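Local coordinates for protein N-acetylglucosamine 2-epimerase (Xylella fastidiosa, PDB 3GT5) that belongs to the N-acylglucosamine 2-epimerase family and probably interconverts a sugar with its C2 epimer, at residues F33-R38 against T47-V52. Residues are numbered along the deposited sequence; the frame is centred on the assembly and turned at random.
Sequences FFHYFR and THRHLV
Arg-49 reaches from strand 48-50 across residues 33-35. CB starts beside the His-35 ring, near ND1 and CE1. A bend at chi2 (-68°) turns CD over the imidazole, where it makes a CH-pi contact 3.6 Å from the centroid of the His-35 ring. NE then gives a weak hydrogen bond to a water that also accepts from His-35 N and donates to His-48 O, so one solvent molecule ties the two backbones together. The guanidinium ends with one face over the Phe-33 carbonyl and Phe-34 CA; although Arg-49 NH1 comes to 3.0 Å from Phe-33 O, the angle is too poor for a hydrogen bond. Arg-49 NH2 approaches Phe-34 CD1 obliquely, at 3.5 Å. The main partner of NH2 is Asp-28, by a salt bridge, while NH1 bonds Gly-31 O.

Beneath CD, the buried His-35 ring is fixed at its edge: His-50 N donates to His-35 ND1 at 3.0 Å, nearly straight (171°) and in the ring plane. ND1 thus serves as the acceptor. Further out, Tyr-36 OH and His-48 ND1 share a hydrogen bond of 3.0 Å, the rings meeting rim to rim, and His-48 NE2 is held by Glu-106.

His-50 sits at the N-cap of helix 51-68, its ND1 accepting from Val-52 N. The contact thus packs residues 33-36 against strand 48-50, at the outer edge of the antiparallel sheet, where that strand runs into a helix of the (alpha/alpha)6 barrel characteristic of this epimerase family.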
ATOM      1  N   PHE A  33     -18.300  -3.383  -1.193  1.00 21.97           N
ATOM      2  CA  PHE A  33     -18.106  -2.408  -2.249  1.00 21.19           C
ATOM      3  C   PHE A  33     -17.913  -3.107  -3.581  1.00 21.25           C
ATOM      4  O   PHE A  33     -17.415  -4.247  -3.634  1.00 20.05           O
ATOM      5  CB  PHE A  33     -16.869  -1.547  -1.942  1.00 20.55           C
ATOM      6  CG  PHE A  33     -16.890  -0.911  -0.595  1.00 19.47           C
ATOM      7  CD1 PHE A  33     -17.613   0.261  -0.351  1.00 22.53           C
ATOM      8  CD2 PHE A  33     -16.234  -1.496   0.463  1.00 20.16           C
ATOM      9  CE1 PHE A  33     -17.598   0.865   0.947  1.00 20.88           C
ATOM     10  CE2 PHE A  33     -16.267  -0.933   1.735  1.00 19.96           C
ATOM     11  CZ  PHE A  33     -16.946   0.254   1.966  1.00 20.97           C
ATOM     12  N   PHE A  34     -18.278  -2.418  -4.661  1.00 21.25           N
ATOM     13  CA  PHE A  34     -17.911  -2.852  -6.005  1.00 21.31           C
ATOM     14  C   PHE A  34     -16.403  -2.564  -6.166  1.00 19.71           C
ATOM     15  O   PHE A  34     -15.876  -1.566  -5.632  1.00 19.66           O
ATOM     16  CB  PHE A  34     -18.704  -2.112  -7.072  1.00 21.38           C
ATOM     17  CG  PHE A  34     -20.182  -2.263  -6.923  1.00 23.46           C
ATOM     18  CD1 PHE A  34     -20.805  -3.495  -7.213  1.00 21.38           C
ATOM     19  CD2 PHE A  34     -20.963  -1.198  -6.484  1.00 26.86           C
ATOM     20  CE1 PHE A  34     -22.192  -3.650  -7.064  1.00 24.83           C
ATOM     21  CE2 PHE A  34     -22.352  -1.367  -6.329  1.00 24.56           C
ATOM     22  CZ  PHE A  34     -22.952  -2.593  -6.629  1.00 25.92           C
ATOM     23  N   HIS A  35     -15.714  -3.421  -6.902  1.00 19.78           N
ATOM     24  CA  HIS A  35     -14.246  -3.362  -6.990  1.00 19.03           C
ATOM     25  C   HIS A  35     -13.657  -3.064  -8.383  1.00 20.13           C
ATOM     26  O   HIS A  35     -12.443  -2.990  -8.520  1.00 19.56           O
ATOM     27  CB  HIS A  35     -13.649  -4.665  -6.445  1.00 19.71           C
ATOM     28  CG  HIS A  35     -13.918  -4.879  -4.992  1.00 19.38           C
ATOM     29  ND1 HIS A  35     -13.624  -6.059  -4.346  1.00 18.95           N
ATOM     30  CD2 HIS A  35     -14.456  -4.063  -4.055  1.00 18.07           C
ATOM     31  CE1 HIS A  35     -13.952  -5.955  -3.072  1.00 18.00           C
ATOM     32  NE2 HIS A  35     -14.435  -4.744  -2.859  1.00 18.25           N
ATOM     33  N   TYR A  36     -14.500  -2.885  -9.409  1.00 20.21           N
ATOM     34  CA  TYR A  36     -14.015  -2.669 -10.769  1.00 20.49           C
ATOM     35  C   TYR A  36     -14.713  -1.455 -11.393  1.00 21.00           C
ATOM     36  O   TYR A  36     -15.939  -1.486 -11.627  1.00 22.83           O
ATOM     37  CB  TYR A  36     -14.272  -3.919 -11.612  1.00 21.23           C
ATOM     38  CG  TYR A  36     -13.446  -5.151 -11.242  1.00 19.46           C
ATOM     39  CD1 TYR A  36     -12.276  -5.476 -11.926  1.00 23.41           C
ATOM     40  CD2 TYR A  36     -13.858  -5.998 -10.236  1.00 23.57           C
ATOM     41  CE1 TYR A  36     -11.541  -6.602 -11.609  1.00 23.46           C
ATOM     42  CE2 TYR A  36     -13.129  -7.121  -9.898  1.00 23.73           C
ATOM     43  CZ  TYR A  36     -11.977  -7.423 -10.606  1.00 24.94           C
ATOM     44  OH  TYR A  36     -11.281  -8.552 -10.282  1.00 27.93           O
ATOM     45  N   PHE A  37     -13.949  -0.382 -11.605  1.00 20.38           N
ATOM     46  CA  PHE A  37     -14.482   0.888 -12.094  1.00 20.36           C
ATOM     47  C   PHE A  37     -13.787   1.367 -13.355  1.00 20.86           C
ATOM     48  O   PHE A  37     -12.536   1.373 -13.470  1.00 18.02           O
ATOM     49  CB  PHE A  37     -14.318   2.020 -11.079  1.00 20.78           C
ATOM     50  CG  PHE A  37     -14.886   1.724  -9.706  1.00 20.50           C
ATOM     51  CD1 PHE A  37     -16.068   2.305  -9.299  1.00 22.96           C
ATOM     52  CD2 PHE A  37     -14.207   0.907  -8.798  1.00 20.37           C
ATOM     53  CE1 PHE A  37     -16.586   2.044  -8.052  1.00 23.28           C
ATOM     54  CE2 PHE A  37     -14.735   0.659  -7.539  1.00 20.62           C
ATOM     55  CZ  PHE A  37     -15.918   1.209  -7.173  1.00 22.36           C
ATOM     56  N   ARG A  38     -14.600   1.815 -14.319  1.00 21.73           N
ATOM     57  CA  ARG A  38     -14.095   2.535 -15.465  1.00 22.22           C
ATOM     58  C   ARG A  38     -13.734   3.993 -15.147  1.00 22.17           C
ATOM     59  O   ARG A  38     -14.065   4.503 -14.070  1.00 21.44           O
ATOM     60  CB  ARG A  38     -15.136   2.554 -16.602  1.00 22.73           C
ATOM     61  CG  ARG A  38     -15.509   1.201 -17.120  1.00 26.64           C
ATOM     62  CD  ARG A  38     -16.412   1.301 -18.376  1.00 29.15           C
ATOM     63  NE  ARG A  38     -16.814  -0.030 -18.792  1.00 33.27           N
ATOM     64  CZ  ARG A  38     -17.934  -0.656 -18.422  1.00 33.77           C
ATOM     65  NH1 ARG A  38     -18.827  -0.092 -17.615  1.00 36.08           N
ATOM     66  NH2 ARG A  38     -18.165  -1.887 -18.873  1.00 37.90           N
ATOM     67  N   THR A  47     -19.777  -8.461  -9.696  1.00 27.80           N
ATOM     68  CA  THR A  47     -19.856  -9.704  -8.952  1.00 29.27           C
ATOM     69  C   THR A  47     -18.514 -10.191  -8.349  1.00 28.21           C
ATOM     70  O   THR A  47     -18.509 -10.883  -7.324  1.00 29.70           O
ATOM     71  CB  THR A  47     -20.450 -10.809  -9.846  1.00 29.08           C
ATOM     72  OG1 THR A  47     -20.656 -11.993  -9.069  1.00 36.37           O
ATOM     73  CG2 THR A  47     -19.583 -11.133 -11.006  1.00 28.64           C
ATOM     74  N   HIS A  48     -17.404  -9.905  -8.998  1.00 27.78           N
ATOM     75  CA  HIS A  48     -16.110 -10.402  -8.522  1.00 26.68           C
ATOM     76  C   HIS A  48     -15.583  -9.448  -7.444  1.00 25.72           C
ATOM     77  O   HIS A  48     -15.577  -8.224  -7.664  1.00 23.11           O
ATOM     78  CB  HIS A  48     -15.086 -10.500  -9.641  1.00 27.90           C
ATOM     79  CG  HIS A  48     -13.908 -11.359  -9.282  1.00 32.78           C
ATOM     80  ND1 HIS A  48     -12.693 -10.853  -8.876  1.00 40.05           N
ATOM     81  CD2 HIS A  48     -13.789 -12.711  -9.219  1.00 37.55           C
ATOM     82  CE1 HIS A  48     -11.878 -11.857  -8.580  1.00 40.51           C
ATOM     83  NE2 HIS A  48     -12.522 -12.993  -8.780  1.00 36.49           N
ATOM     84  N   ARG A  49     -15.154 -10.006  -6.303  1.00 23.92           N
ATOM     85  CA  ARG A  49     -14.618  -9.206  -5.194  1.00 22.81           C
ATOM     86  C   ARG A  49     -13.254  -9.741  -4.713  1.00 22.56           C
ATOM     87  O   ARG A  49     -12.982 -10.953  -4.721  1.00 22.66           O
ATOM     88  CB  ARG A  49     -15.612  -9.153  -4.023  1.00 22.94           C
ATOM     89  CG  ARG A  49     -17.006  -8.593  -4.362  1.00 24.10           C
ATOM     90  CD  ARG A  49     -17.017  -7.102  -4.708  1.00 26.16           C
ATOM     91  NE  ARG A  49     -18.342  -6.786  -5.256  1.00 26.18           N
ATOM     92  CZ  ARG A  49     -19.428  -6.490  -4.545  1.00 26.55           C
ATOM     93  NH1 ARG A  49     -19.416  -6.416  -3.224  1.00 25.63           N
ATOM     94  NH2 ARG A  49     -20.580  -6.296  -5.187  1.00 31.04           N
ATOM     95  N   HIS A  50     -12.402  -8.804  -4.311  1.00 20.44           N
ATOM     96  CA  HIS A  50     -11.060  -9.082  -3.916  1.00 20.20           C
ATOM     97  C   HIS A  50     -10.808  -8.560  -2.511  1.00 19.32           C
ATOM     98  O   HIS A  50     -11.131  -7.393  -2.182  1.00 18.96           O
ATOM     99  CB  HIS A  50     -10.064  -8.412  -4.884  1.00 20.46           C
ATOM    100  CG  HIS A  50      -8.696  -9.012  -4.841  1.00 19.94           C
ATOM    101  ND1 HIS A  50      -7.866  -8.939  -3.730  1.00 20.85           N
ATOM    102  CD2 HIS A  50      -8.040  -9.763  -5.756  1.00 20.61           C
ATOM    103  CE1 HIS A  50      -6.722  -9.555  -4.002  1.00 22.97           C
ATOM    104  NE2 HIS A  50      -6.810 -10.082  -5.220  1.00 22.48           N
ATOM    105  N   LEU A  51     -10.158  -9.397  -1.709  1.00 18.58           N
ATOM    106  CA  LEU A  51      -9.865  -9.011  -0.327  1.00 18.17           C
ATOM    107  C   LEU A  51      -9.098  -7.703  -0.248  1.00 17.23           C
ATOM    108  O   LEU A  51      -9.365  -6.923   0.649  1.00 18.75           O
ATOM    109  CB  LEU A  51      -9.080 -10.120   0.394  1.00 17.06           C
ATOM    110  CG  LEU A  51      -8.754  -9.905   1.854  1.00 19.41           C
ATOM    111  CD1 LEU A  51     -10.022  -9.810   2.724  1.00 18.18           C
ATOM    112  CD2 LEU A  51      -7.821 -11.057   2.304  1.00 18.02           C
ATOM    113  N   VAL A  52      -8.145  -7.462  -1.148  1.00 16.60           N
ATOM    114  CA  VAL A  52      -7.321  -6.235  -1.097  1.00 15.98           C
ATOM    115  C   VAL A  52      -8.225  -4.984  -1.323  1.00 16.11           C
ATOM    116  O   VAL A  52      -8.020  -3.976  -0.654  1.00 17.65           O
ATOM    117  CB  VAL A  52      -6.060  -6.309  -2.074  1.00 15.98           C
ATOM    118  CG1 VAL A  52      -5.280  -4.942  -2.135  1.00 15.56           C
ATOM    119  CG2 VAL A  52      -5.076  -7.436  -1.603  1.00 14.52           C
TER
HETATM  120  O   HOH W   1     -17.030  -5.974  -7.999  1.00 24.55           O